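Local coordinates for PelD (Pseudomonas aeruginosa, PDB 4ETZ), which binds the bacterial second messenger cyclic di-GMP as an effector in pellicle formation, here as its GAF and degenerate GGDEF domains without the membrane-spanning part, at residues A[165-170]-A[212-217]; A[185-190]-A[228-233]; A[108-113]-A[148-153]. One frame throughout, in Å; residues are numbered along the deposited sequence.

Overall arrangement
From the N terminus, interaction 3 closes first: strand 106-111 of the GAF domain meets the end of helix 133-151, 34 intervening residues later. The chain then continues into helix 162-181, where interaction 1 begins. Interactions 1 and 2 cross, their segments following in the order 165-170, 185-190, 212-217, 228-233. Interaction 1 lays the helix against edge strand 214-219, and interaction 2 pairs the two inner strands of the same sheet; the two join through backbone bonds of V214 and L216, and both touch cyclic di-GMP. Interaction 3 is in series with them, touching interaction 1 at several points, among them T113 and S152 against Q169, but staying about 9 Å, nearest atoms, from interaction 2.

Interaction 1 (A[165-170]-A[212-217]); sequences QRFSQY and LDVQLR. With C2E (9,9'-[(2R,3R,3aS,5S,7aR,9R,10R,10aS,12S,14aR)-3,5,10,12-tetrahydroxy-5,12-dioxidooctahydro-2H,7H-difuro[3,2-d:3',2'-j][1,3,7,9,2,8]tetraoxadiphosphacyclododecine-2,9-diyl]bis(2-amino-1,9-dihydro-6H-purin-6-one)), chain C.
R166 begins the contact from the flank of helix 162-181: bends at chi2 and chi3 bring its CD to 3.6 Å from V214 CG1 and turn the guanidinium away from the strand, where it makes long, weak ion pairs with D153 and D163. One residue on, F167 points at strand 214-219. With CG anti to the backbone N (chi1 -175°), its ring lies with one face against L216 CB, 4.2 Å from the ring centroid, and its edge towards V214 O, which is in the ring plane 3.7 Å from CE1. F167 CD1 also meets V214 CG2 at 3.8 Å, and the ring reaches L228 and L230 on the next strand. A turn later Y170 takes the other methyl of the same valine over its face, V214 CG1 standing 3.9 Å from the centroid as a CH-pi contact. L212 O comes to that ring's edge, 3.5 Å from Y170 CE1, and the phenol OH is hydrogen-bonded to R11 of helix 2-16. V214 is thus wedged between the two rings and the arginine chain. D213 turns away from the helix to the ligand, its carboxylate accepting two bonds from one guanine: C2E N2 reaches D213 OD1 at 3.2 Å (167° at the hydrogen), and C2E N1 reaches OD2, at a modelled length too short to trust. R210 and D213 form the RxxD motif characteristic of a GGDEF I-site. No hydrogen bond joins helix and strand, so apolar and CH-pi packing holds one side of this chain segment while the opposite-pointing D213 reads the guanine edge.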
loop_
_atom_site.group_PDB
_atom_site.type_symbol
_atom_site.label_atom_id
_atom_site.label_comp_id
_atom_site.label_asym_id
_atom_site.label_seq_id
_atom_site.Cartn_x
_atom_site.Cartn_y
_atom_site.Cartn_z
ATOM N N GLN A 165 0.892 -11.174 7.831
ATOM C CA GLN A 165 0.332 -11.104 6.480
ATOM C C GLN A 165 0.181 -9.681 5.995
ATOM O O GLN A 165 0.559 -9.378 4.856
ATOM C CB GLN A 165 -1.003 -11.846 6.370
ATOM C CG GLN A 165 -0.847 -13.340 6.156
ATOM C CD GLN A 165 -2.126 -13.988 5.649
ATOM O OE1 GLN A 165 -2.650 -13.626 4.591
ATOM N NE2 GLN A 165 -2.624 -14.969 6.398
ATOM N N ARG A 166 -0.346 -8.801 6.851
ATOM C CA ARG A 166 -0.498 -7.416 6.450
ATOM C C ARG A 166 0.877 -6.759 6.237
ATOM O O ARG A 166 1.033 -5.937 5.355
ATOM C CB ARG A 166 -1.398 -6.597 7.390
ATOM C CG ARG A 166 -0.775 -6.086 8.676
ATOM C CD ARG A 166 -1.271 -4.652 9.026
ATOM N NE ARG A 166 -2.729 -4.540 9.094
ATOM C CZ ARG A 166 -3.460 -4.731 10.191
ATOM N NH1 ARG A 166 -2.881 -5.048 11.348
ATOM N NH2 ARG A 166 -4.783 -4.594 10.131
ATOM N N PHE A 167 1.862 -7.136 7.051
ATOM C CA PHE A 167 3.172 -6.563 6.880
ATOM C C PHE A 167 3.679 -6.910 5.467
ATOM O O PHE A 167 4.051 -6.042 4.740
ATOM C CB PHE A 167 4.184 -7.012 7.961
ATOM C CG PHE A 167 5.510 -6.307 7.849
ATOM C CD1 PHE A 167 5.694 -5.060 8.454
ATOM C CD2 PHE A 167 6.544 -6.849 7.091
ATOM C CE1 PHE A 167 6.897 -4.356 8.327
ATOM C CE2 PHE A 167 7.768 -6.142 6.954
ATOM C CZ PHE A 167 7.923 -4.881 7.577
ATOM N N SER A 168 3.711 -8.184 5.101
ATOM C CA SER A 168 4.306 -8.548 3.820
ATOM C C SER A 168 3.532 -8.040 2.587
ATOM O O SER A 168 4.139 -7.648 1.589
ATOM C CB SER A 168 4.554 -10.045 3.765
ATOM O OG SER A 168 3.439 -10.693 4.326
ATOM N N GLN A 169 2.206 -7.982 2.669
ATOM C CA GLN A 169 1.423 -7.410 1.569
ATOM C C GLN A 169 1.699 -5.928 1.407
ATOM O O GLN A 169 1.801 -5.423 0.287
ATOM C CB GLN A 169 -0.086 -7.700 1.702
ATOM C CG GLN A 169 -0.683 -7.543 3.089
ATOM C CD GLN A 169 -2.139 -8.053 3.198
ATOM O OE1 GLN A 169 -3.074 -7.257 3.404
ATOM N NE2 GLN A 169 -2.332 -9.374 3.067
ATOM N N TYR A 170 1.825 -5.217 2.520
ATOM C CA TYR A 170 2.179 -3.810 2.437
ATOM C C TYR A 170 3.590 -3.587 1.879
ATOM O O TYR A 170 3.851 -2.562 1.228
ATOM C CB TYR A 170 2.101 -3.150 3.805
ATOM C CG TYR A 170 0.750 -2.572 4.195
ATOM C CD1 TYR A 170 0.653 -1.255 4.626
ATOM C CD2 TYR A 170 -0.415 -3.363 4.197
ATOM C CE1 TYR A 170 -0.560 -0.708 5.032
ATOM C CE2 TYR A 170 -1.654 -2.831 4.611
ATOM C CZ TYR A 170 -1.713 -1.497 5.032
ATOM O OH TYR A 170 -2.904 -0.907 5.437
ATOM N N LEU A 212 -0.299 4.889 7.526
ATOM C CA LEU A 212 -0.091 3.611 6.808
ATOM C C LEU A 212 1.119 2.789 7.237
ATOM O O LEU A 212 1.338 1.687 6.712
ATOM C CB LEU A 212 0.007 3.848 5.298
ATOM C CG LEU A 212 -1.133 3.709 4.275
ATOM C CD1 LEU A 212 -2.605 3.412 4.726
ATOM C CD2 LEU A 212 -1.041 4.882 3.315
ATOM N N ASP A 213 1.926 3.297 8.165
ATOM C CA ASP A 213 3.034 2.479 8.675
ATOM C C ASP A 213 2.574 1.173 9.268
ATOM O O ASP A 213 1.552 1.121 9.974
ATOM C CB ASP A 213 3.860 3.280 9.698
ATOM C CG ASP A 213 4.448 4.528 9.096
ATOM O OD1 ASP A 213 4.323 4.756 7.855
ATOM O OD2 ASP A 213 5.027 5.310 9.877
ATOM N N VAL A 214 3.295 0.102 8.964
ATOM C CA VAL A 214 2.988 -1.188 9.568
ATOM C C VAL A 214 4.221 -1.730 10.282
ATOM O O VAL A 214 5.346 -1.395 9.916
ATOM C CB VAL A 214 2.463 -2.236 8.560
ATOM C CG1 VAL A 214 0.959 -1.930 8.194
ATOM C CG2 VAL A 214 3.334 -2.272 7.337
ATOM N N GLN A 215 3.981 -2.579 11.278
ATOM C CA GLN A 215 5.039 -3.083 12.127
ATOM C C GLN A 215 4.975 -4.590 12.273
ATOM O O GLN A 215 3.913 -5.218 12.202
ATOM C CB GLN A 215 4.994 -2.433 13.517
ATOM C CG GLN A 215 5.090 -0.898 13.547
ATOM C CD GLN A 215 5.172 -0.344 14.956
ATOM O OE1 GLN A 215 4.892 -1.057 15.912
ATOM N NE2 GLN A 215 5.580 0.936 15.091
ATOM N N LEU A 216 6.125 -5.176 12.528
ATOM C CA LEU A 216 6.183 -6.574 12.825
ATOM C C LEU A 216 7.152 -6.811 13.981
ATOM O O LEU A 216 8.317 -6.402 13.933
ATOM C CB LEU A 216 6.622 -7.341 11.573
ATOM C CG LEU A 216 5.795 -8.491 10.982
ATOM C CD1 LEU A 216 6.722 -9.387 10.173
ATOM C CD2 LEU A 216 5.012 -9.318 12.015
ATOM N N ARG A 217 6.654 -7.472 15.026
ATOM C CA ARG A 217 7.475 -7.845 16.181
ATOM C C ARG A 217 8.066 -9.229 15.947
ATOM O O ARG A 217 7.320 -10.213 15.787
ATOM C CB ARG A 217 6.632 -7.849 17.452
ATOM C CG ARG A 217 5.854 -6.562 17.676
ATOM C CD ARG A 217 4.885 -6.732 18.841
ATOM N NE ARG A 217 3.499 -6.982 18.435
ATOM C CZ ARG A 217 2.467 -7.023 19.280
ATOM N NH1 ARG A 217 2.654 -6.835 20.592
ATOM N NH2 ARG A 217 1.242 -7.258 18.814
HETATM P P1 C2E C . 6.162 15.720 12.705
HETATM O O2P C2E C . 7.241 16.496 13.432
HETATM O O1P C2E C . 5.420 14.648 13.467
HETATM O "O5'" C2E C . 6.689 15.019 11.394
HETATM C "C5'" C2E C . 7.456 15.697 10.389
HETATM C "C4'" C2E C . 7.621 14.796 9.166
HETATM O "O4'" C2E C . 8.272 13.597 9.554
HETATM C "C3'" C2E C . 6.308 14.284 8.569
HETATM O "O3'" C2E C . 5.694 15.165 7.642
HETATM C "C2'" C2E C . 6.652 12.969 7.916
HETATM O "O2'" C2E C . 7.071 13.160 6.562
HETATM C "C1'" C2E C . 7.779 12.466 8.792
HETATM N N9 C2E C . 7.217 11.498 9.780
HETATM C C8 C2E C . 7.115 11.756 11.089
HETATM N N7 C2E C . 6.623 10.725 11.778
HETATM C C5 C2E C . 6.364 9.746 10.876
HETATM C C6 C2E C . 5.812 8.373 10.909
HETATM O O6 C2E C . 5.408 7.766 12.063
HETATM N N1 C2E C . 5.729 7.697 9.732
HETATM C C2 C2E C . 6.094 8.231 8.521
HETATM N N2 C2E C . 5.958 7.471 7.416
HETATM N N3 C2E C . 6.621 9.474 8.418
HETATM C C4 C2E C . 6.763 10.261 9.543
HETATM P P11 C2E C . 4.089 15.182 7.494
HETATM O O21 C2E C . 3.798 16.132 6.361
HETATM O O11 C2E C . 3.555 13.776 7.370
HETATM O O5A C2E C . 3.623 15.843 8.859
HETATM C C5A C2E C . 3.903 17.195 9.157
HETATM C C4A C2E C . 3.371 17.435 10.547
HETATM O O4A C2E C . 1.977 17.142 10.526
HETATM C C3A C2E C . 3.908 16.455 11.564
HETATM O O3A C2E C . 5.133 16.836 12.157
HETATM C C2A C2E C . 2.827 16.406 12.611
HETATM O O2A C2E C . 2.888 17.504 13.507
HETATM C C1A C2E C . 1.581 16.556 11.777
HETATM N N91 C2E C . 1.064 15.201 11.522
HETATM C C81 C2E C . 1.205 14.527 10.364
HETATM N N71 C2E C . 0.615 13.306 10.448
HETATM C C51 C2E C . 0.118 13.202 11.694
HETATM C C61 C2E C . -0.624 12.168 12.426
HETATM O O61 C2E C . -0.920 11.026 11.782
HETATM N N11 C2E C . -0.963 12.367 13.701
HETATM C C21 C2E C . -0.655 13.543 14.317
HETATM N N21 C2E C . -1.033 13.717 15.604
HETATM N N31 C2E C . 0.020 14.540 13.684
HETATM C C41 C2E C . 0.419 14.430 12.400
#

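Interaction 2 (A[185-190]-A[228-233]); sequences ACLYAF and LVLLPL. With C2E (9,9'-[(2R,3R,3aS,5S,7aR,9R,10R,10aS,12S,14aR)-3,5,10,12-tetrahydroxy-5,12-dioxidooctahydro-2H,7H-difuro[3,2-d:3',2'-j][1,3,7,9,2,8]tetraoxadiphosphacyclododecine-2,9-diyl]bis(2-amino-1,9-dihydro-6H-purin-6-one)), chain C.
L231 and C186 face each other as a hydrogen-bonded antiparallel pair: L231 N meets C186 O at 2.6 Å and almost straight (172° at the hydrogen), while the longer bond from C186 N comes in from above the L231 carbonyl plane. From that pair the leucine side chain rises from the sheet towards the guanine. Its CB lies 3.6 Å from C186 O on one hand and equally far from C2E N2 on the other, with C186 CB alongside at 4.2 Å. CG, set anti to the carbonyl carbon (chi1 -50°), continues beside the same guanine amino group. The two methyls then divide the work: CD1 sits 4.0 Å from C2E C2 and touches the edge of the Y188 ring at CE2, while CD2 comes 4.0 Å from C2E N1. L231 thus gives one face of the guanine an apolar support near its N1/C2/N2 end, while D213 grips the edge in the plane. Further along, Y188 and V229 form the next hydrogen-bonded pair, and V229 CG2 meets the F190 ring in its plane, 3.7 Å from CE2. This face lies under helix 236-253, where S239 O bonds the Y188 hydroxyl. On the reverse face L187, A189, L228 and L230 pack together, and L187 reaches F167 of helix 162-181. Two inner strands held between helices, with cyclic di-GMP at the end of one, fit the central sheet of a GGDEF domain carrying an I-site.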
loop_
_atom_site.group_PDB
_atom_site.type_symbol
_atom_site.label_atom_id
_atom_site.label_comp_id
_atom_site.label_asym_id
_atom_site.label_seq_id
_atom_site.Cartn_x
_atom_site.Cartn_y
_atom_site.Cartn_z
ATOM N N ALA A 185 9.918 4.348 -0.239
ATOM C CA ALA A 185 9.445 3.838 1.043
ATOM C C ALA A 185 10.692 3.515 1.816
ATOM O O ALA A 185 11.795 3.448 1.244
ATOM C CB ALA A 185 8.571 2.593 0.881
ATOM N N CYS A 186 10.511 3.336 3.123
ATOM C CA CYS A 186 11.631 3.064 4.016
ATOM C C CYS A 186 11.267 1.936 4.948
ATOM O O CYS A 186 10.120 1.865 5.478
ATOM C CB CYS A 186 11.932 4.301 4.853
ATOM S SG CYS A 186 13.530 4.259 5.629
ATOM N N LEU A 187 12.235 1.057 5.149
ATOM C CA LEU A 187 12.136 0.020 6.130
ATOM C C LEU A 187 13.166 0.275 7.235
ATOM O O LEU A 187 14.337 0.521 6.963
ATOM C CB LEU A 187 12.480 -1.302 5.480
ATOM C CG LEU A 187 11.604 -2.544 5.508
ATOM C CD1 LEU A 187 12.439 -3.730 5.001
ATOM C CD2 LEU A 187 10.984 -2.825 6.876
ATOM N N TYR A 188 12.727 0.206 8.475
ATOM C CA TYR A 188 13.651 0.224 9.601
ATOM C C TYR A 188 13.543 -1.070 10.348
ATOM O O TYR A 188 12.420 -1.565 10.606
ATOM C CB TYR A 188 13.268 1.312 10.589
ATOM C CG TYR A 188 13.751 2.687 10.227
ATOM C CD1 TYR A 188 15.087 3.072 10.463
ATOM C CD2 TYR A 188 12.870 3.629 9.696
ATOM C CE1 TYR A 188 15.529 4.381 10.168
ATOM C CE2 TYR A 188 13.300 4.932 9.380
ATOM C CZ TYR A 188 14.620 5.295 9.604
ATOM O OH TYR A 188 15.011 6.577 9.306
ATOM N N ALA A 189 14.685 -1.572 10.772
ATOM C CA ALA A 189 14.738 -2.629 11.750
ATOM C C ALA A 189 15.373 -2.103 13.041
ATOM O O ALA A 189 16.551 -1.695 13.042
ATOM C CB ALA A 189 15.543 -3.845 11.188
ATOM N N PHE A 190 14.606 -2.131 14.134
ATOM C CA PHE A 190 15.136 -1.856 15.462
ATOM C C PHE A 190 15.486 -3.156 16.155
ATOM O O PHE A 190 14.595 -3.952 16.508
ATOM C CB PHE A 190 14.162 -0.998 16.285
ATOM C CG PHE A 190 13.793 0.275 15.611
ATOM C CD1 PHE A 190 14.618 1.396 15.715
ATOM C CD2 PHE A 190 12.651 0.349 14.795
ATOM C CE1 PHE A 190 14.306 2.590 15.036
ATOM C CE2 PHE A 190 12.282 1.538 14.158
ATOM C CZ PHE A 190 13.114 2.670 14.255
ATOM N N LEU A 228 10.425 -4.540 13.157
ATOM C CA LEU A 228 10.370 -3.998 11.773
ATOM C C LEU A 228 9.313 -2.963 11.597
ATOM O O LEU A 228 8.150 -3.180 11.966
ATOM C CB LEU A 228 10.031 -5.102 10.771
ATOM C CG LEU A 228 11.040 -5.595 9.751
ATOM C CD1 LEU A 228 12.441 -5.723 10.352
ATOM C CD2 LEU A 228 10.571 -6.899 9.142
ATOM N N VAL A 229 9.694 -1.838 11.012
ATOM C CA VAL A 229 8.765 -0.790 10.696
ATOM C C VAL A 229 8.916 -0.474 9.195
ATOM O O VAL A 229 10.028 -0.194 8.730
ATOM C CB VAL A 229 9.026 0.481 11.542
ATOM C CG1 VAL A 229 7.963 1.557 11.273
ATOM C CG2 VAL A 229 9.063 0.164 13.101
ATOM N N LEU A 230 7.793 -0.511 8.465
ATOM C CA LEU A 230 7.745 -0.104 7.054
ATOM C C LEU A 230 7.027 1.208 6.974
ATOM O O LEU A 230 5.938 1.337 7.540
ATOM C CB LEU A 230 6.999 -1.140 6.223
ATOM C CG LEU A 230 6.705 -0.722 4.758
ATOM C CD1 LEU A 230 8.027 -0.658 3.943
ATOM C CD2 LEU A 230 5.711 -1.734 4.124
ATOM N N LEU A 231 7.633 2.190 6.311
ATOM C CA LEU A 231 7.053 3.503 6.089
ATOM C C LEU A 231 6.671 3.634 4.582
ATOM O O LEU A 231 7.481 4.122 3.778
ATOM C CB LEU A 231 8.043 4.640 6.474
ATOM C CG LEU A 231 8.803 4.706 7.833
ATOM C CD1 LEU A 231 9.444 6.102 8.035
ATOM C CD2 LEU A 231 7.910 4.405 8.951
ATOM N N PRO A 232 5.432 3.211 4.207
ATOM C CA PRO A 232 4.988 3.330 2.804
ATOM C C PRO A 232 4.983 4.752 2.349
ATOM O O PRO A 232 4.677 5.644 3.129
ATOM C CB PRO A 232 3.513 2.807 2.833
ATOM C CG PRO A 232 3.432 1.978 4.046
ATOM C CD PRO A 232 4.415 2.529 5.051
ATOM N N LEU A 233 5.301 4.973 1.078
ATOM C CA LEU A 233 5.082 6.282 0.433
ATOM C C LEU A 233 5.736 7.427 1.201
ATOM O O LEU A 233 5.151 8.501 1.374
ATOM C CB LEU A 233 3.589 6.557 0.201
ATOM C CG LEU A 233 2.789 5.493 -0.573
ATOM C CD1 LEU A 233 1.297 5.677 -0.380
ATOM C CD2 LEU A 233 3.145 5.537 -2.068
HETATM P P1 C2E C . 6.162 15.720 12.705
HETATM O O2P C2E C . 7.241 16.496 13.432
HETATM O O1P C2E C . 5.420 14.648 13.467
HETATM O "O5'" C2E C . 6.689 15.019 11.394
HETATM C "C5'" C2E C . 7.456 15.697 10.389
HETATM C "C4'" C2E C . 7.621 14.796 9.166
HETATM O "O4'" C2E C . 8.272 13.597 9.554
HETATM C "C3'" C2E C . 6.308 14.284 8.569
HETATM O "O3'" C2E C . 5.694 15.165 7.642
HETATM C "C2'" C2E C . 6.652 12.969 7.916
HETATM O "O2'" C2E C . 7.071 13.160 6.562
HETATM C "C1'" C2E C . 7.779 12.466 8.792
HETATM N N9 C2E C . 7.217 11.498 9.780
HETATM C C8 C2E C . 7.115 11.756 11.089
HETATM N N7 C2E C . 6.623 10.725 11.778
HETATM C C5 C2E C . 6.364 9.746 10.876
HETATM C C6 C2E C . 5.812 8.373 10.909
HETATM O O6 C2E C . 5.408 7.766 12.063
HETATM N N1 C2E C . 5.729 7.697 9.732
HETATM C C2 C2E C . 6.094 8.231 8.521
HETATM N N2 C2E C . 5.958 7.471 7.416
HETATM N N3 C2E C . 6.621 9.474 8.418
HETATM C C4 C2E C . 6.763 10.261 9.543
HETATM P P11 C2E C . 4.089 15.182 7.494
HETATM O O21 C2E C . 3.798 16.132 6.361
HETATM O O11 C2E C . 3.555 13.776 7.370
HETATM O O5A C2E C . 3.623 15.843 8.859
HETATM C C5A C2E C . 3.903 17.195 9.157
HETATM C C4A C2E C . 3.371 17.435 10.547
HETATM O O4A C2E C . 1.977 17.142 10.526
HETATM C C3A C2E C . 3.908 16.455 11.564
HETATM O O3A C2E C . 5.133 16.836 12.157
HETATM C C2A C2E C . 2.827 16.406 12.611
HETATM O O2A C2E C . 2.888 17.504 13.507
HETATM C C1A C2E C . 1.581 16.556 11.777
HETATM N N91 C2E C . 1.064 15.201 11.522
HETATM C C81 C2E C . 1.205 14.527 10.364
HETATM N N71 C2E C . 0.615 13.306 10.448
HETATM C C51 C2E C . 0.118 13.202 11.694
HETATM C C61 C2E C . -0.624 12.168 12.426
HETATM O O61 C2E C . -0.920 11.026 11.782
HETATM N N11 C2E C . -0.963 12.367 13.701
HETATM C C21 C2E C . -0.655 13.543 14.317
HETATM N N21 C2E C . -1.033 13.717 15.604
HETATM N N31 C2E C . 0.020 14.540 13.684
HETATM C C41 C2E C . 0.419 14.430 12.400
#

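Interaction 3 (A[108-113]-A[148-153]); sequences VPLVDT and DLLQSD
T113 and D148 make the closest polar contact here, a weak hydrogen bond from T113 N to D148 OD1 of 3.1 Å, bent to 128° at the hydrogen. The carboxylate also lies against carbon: T113 CG2 touches D148 OD2 at 3.4 Å, and D112 CA comes within 3.3 Å of D148 OD1. The T113 and D148 side chains cross at about a right angle, the aspartate reaching over from the last turns of helix 133-151 with its CG anti to the carbonyl carbon (chi1 -69°). Beside this polar patch, D112 OD2 approaches Q151 CG at 4.2 Å, and further along the strand and helix L110 CD2 meets L150 CD1 at 4.3 Å in a loose apolar contact. Around these pairs a second shell sets the geometry. R173 of helix 162-181 forms a salt bridge with D148 OD2 and donates to V111 O, so one guanidinium grips both the helix aspartate and the strand end. D112 OD1 accepts a bond from R116 N, and more weakly from D114 N, which fixes the turn after the strand. D112 OD1 and D148 OD1 are 5.3 Å apart, like charges that may mildly disfavour each other; the salt bridge to R173 would offset the charge on D148. L110 also packs on A143, I146 and A147, carrying the contact back along the helix. An antiparallel strand leading into a hairpin turn, laid against a helix that lines one face of the sheet, is the arrangement of a GAF domain, joined here, at the end of strand 106-111, to helix 162-181.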
loop_
_atom_site.group_PDB
_atom_site.type_symbol
_atom_site.label_atom_id
_atom_site.label_comp_id
_atom_site.label_asym_id
_atom_site.label_seq_id
_atom_site.Cartn_x
_atom_site.Cartn_y
_atom_site.Cartn_z
ATOM N N VAL A 108 -8.510 1.414 -16.320
ATOM C CA VAL A 108 -7.612 1.162 -15.185
ATOM C C VAL A 108 -8.145 -0.033 -14.384
ATOM O O VAL A 108 -9.191 0.080 -13.720
ATOM C CB VAL A 108 -7.501 2.365 -14.237
ATOM C CG1 VAL A 108 -6.371 2.142 -13.197
ATOM C CG2 VAL A 108 -7.269 3.640 -15.015
ATOM N N PRO A 109 -7.430 -1.174 -14.444
ATOM C CA PRO A 109 -7.811 -2.301 -13.613
ATOM C C PRO A 109 -7.328 -2.099 -12.163
ATOM O O PRO A 109 -6.282 -1.493 -11.957
ATOM C CB PRO A 109 -7.069 -3.473 -14.263
ATOM C CG PRO A 109 -5.789 -2.862 -14.863
ATOM C CD PRO A 109 -6.061 -1.325 -14.970
ATOM N N LEU A 110 -8.108 -2.556 -11.194
ATOM C CA LEU A 110 -7.695 -2.581 -9.772
ATOM C C LEU A 110 -7.146 -3.934 -9.401
ATOM O O LEU A 110 -7.894 -4.900 -9.159
ATOM C CB LEU A 110 -8.831 -2.177 -8.795
ATOM C CG LEU A 110 -9.364 -0.739 -8.822
ATOM C CD1 LEU A 110 -9.965 -0.317 -10.195
ATOM C CD2 LEU A 110 -10.426 -0.541 -7.693
ATOM N N VAL A 111 -5.826 -3.998 -9.306
ATOM C CA VAL A 111 -5.134 -5.275 -9.184
ATOM C C VAL A 111 -4.395 -5.322 -7.851
ATOM O O VAL A 111 -3.610 -4.417 -7.550
ATOM C CB VAL A 111 -4.119 -5.442 -10.370
ATOM C CG1 VAL A 111 -3.358 -6.774 -10.310
ATOM C CG2 VAL A 111 -4.812 -5.243 -11.732
ATOM N N ASP A 112 -4.642 -6.356 -7.053
ATOM C CA ASP A 112 -3.955 -6.488 -5.744
ATOM C C ASP A 112 -2.512 -7.067 -5.892
ATOM O O ASP A 112 -2.079 -7.414 -7.018
ATOM C CB ASP A 112 -4.814 -7.313 -4.752
ATOM C CG ASP A 112 -4.891 -8.791 -5.117
ATOM O OD1 ASP A 112 -4.023 -9.270 -5.870
ATOM O OD2 ASP A 112 -5.834 -9.499 -4.675
ATOM N N THR A 113 -1.805 -7.193 -4.768
ATOM C CA THR A 113 -0.397 -7.646 -4.739
ATOM C C THR A 113 -0.209 -9.082 -5.191
ATOM O O THR A 113 0.911 -9.472 -5.525
ATOM C CB THR A 113 0.273 -7.459 -3.333
ATOM O OG1 THR A 113 -0.511 -8.110 -2.342
ATOM C CG2 THR A 113 0.341 -5.990 -2.951
ATOM N N ASP A 148 -5.775 -3.632 -2.836
ATOM C CA ASP A 148 -5.237 -4.300 -1.654
ATOM C C ASP A 148 -6.184 -4.140 -0.476
ATOM O O ASP A 148 -6.440 -5.104 0.241
ATOM C CB ASP A 148 -3.882 -3.719 -1.229
ATOM C CG ASP A 148 -2.760 -4.020 -2.205
ATOM O OD1 ASP A 148 -2.923 -4.849 -3.125
ATOM O OD2 ASP A 148 -1.689 -3.405 -2.049
ATOM N N LEU A 149 -6.700 -2.930 -0.299
ATOM C CA LEU A 149 -7.606 -2.619 0.811
ATOM C C LEU A 149 -8.941 -3.343 0.692
ATOM O O LEU A 149 -9.501 -3.791 1.702
ATOM C CB LEU A 149 -7.811 -1.100 0.960
ATOM C CG LEU A 149 -6.560 -0.275 1.336
ATOM C CD1 LEU A 149 -6.830 1.226 1.183
ATOM C CD2 LEU A 149 -6.091 -0.533 2.792
ATOM N N LEU A 150 -9.438 -3.493 -0.539
ATOM C CA LEU A 150 -10.751 -4.153 -0.772
ATOM C C LEU A 150 -10.765 -5.649 -0.421
ATOM O O LEU A 150 -11.805 -6.203 -0.064
ATOM C CB LEU A 150 -11.239 -3.934 -2.209
ATOM C CG LEU A 150 -11.499 -2.460 -2.568
ATOM C CD1 LEU A 150 -11.790 -2.295 -4.056
ATOM C CD2 LEU A 150 -12.670 -1.929 -1.738
ATOM N N GLN A 151 -9.600 -6.277 -0.528
ATOM C CA GLN A 151 -9.400 -7.669 -0.113
ATOM C C GLN A 151 -8.815 -7.742 1.310
ATOM O O GLN A 151 -8.730 -8.821 1.882
ATOM C CB GLN A 151 -8.479 -8.406 -1.113
ATOM C CG GLN A 151 -9.170 -9.363 -2.126
ATOM C CD GLN A 151 -9.284 -10.821 -1.659
ATOM O OE1 GLN A 151 -9.211 -11.767 -2.471
ATOM N NE2 GLN A 151 -9.492 -11.012 -0.357
ATOM N N SER A 152 -8.476 -6.572 1.879
ATOM C CA SER A 152 -7.621 -6.418 3.087
ATOM C C SER A 152 -8.334 -6.626 4.431
ATOM O O SER A 152 -9.027 -7.631 4.619
ATOM C CB SER A 152 -6.959 -5.019 3.086
ATOM O OG SER A 152 -5.567 -5.009 3.420
ATOM N N ASP A 153 -8.179 -5.631 5.324
ATOM C CA ASP A 153 -8.405 -5.719 6.798
ATOM C C ASP A 153 -9.362 -6.805 7.335
ATOM O O ASP A 153 -9.049 -7.471 8.329
ATOM C CB ASP A 153 -8.712 -4.330 7.417
ATOM C CG ASP A 153 -7.438 -3.523 7.755
ATOM O OD1 ASP A 153 -7.546 -2.539 8.523
ATOM O OD2 ASP A 153 -6.330 -3.857 7.266
#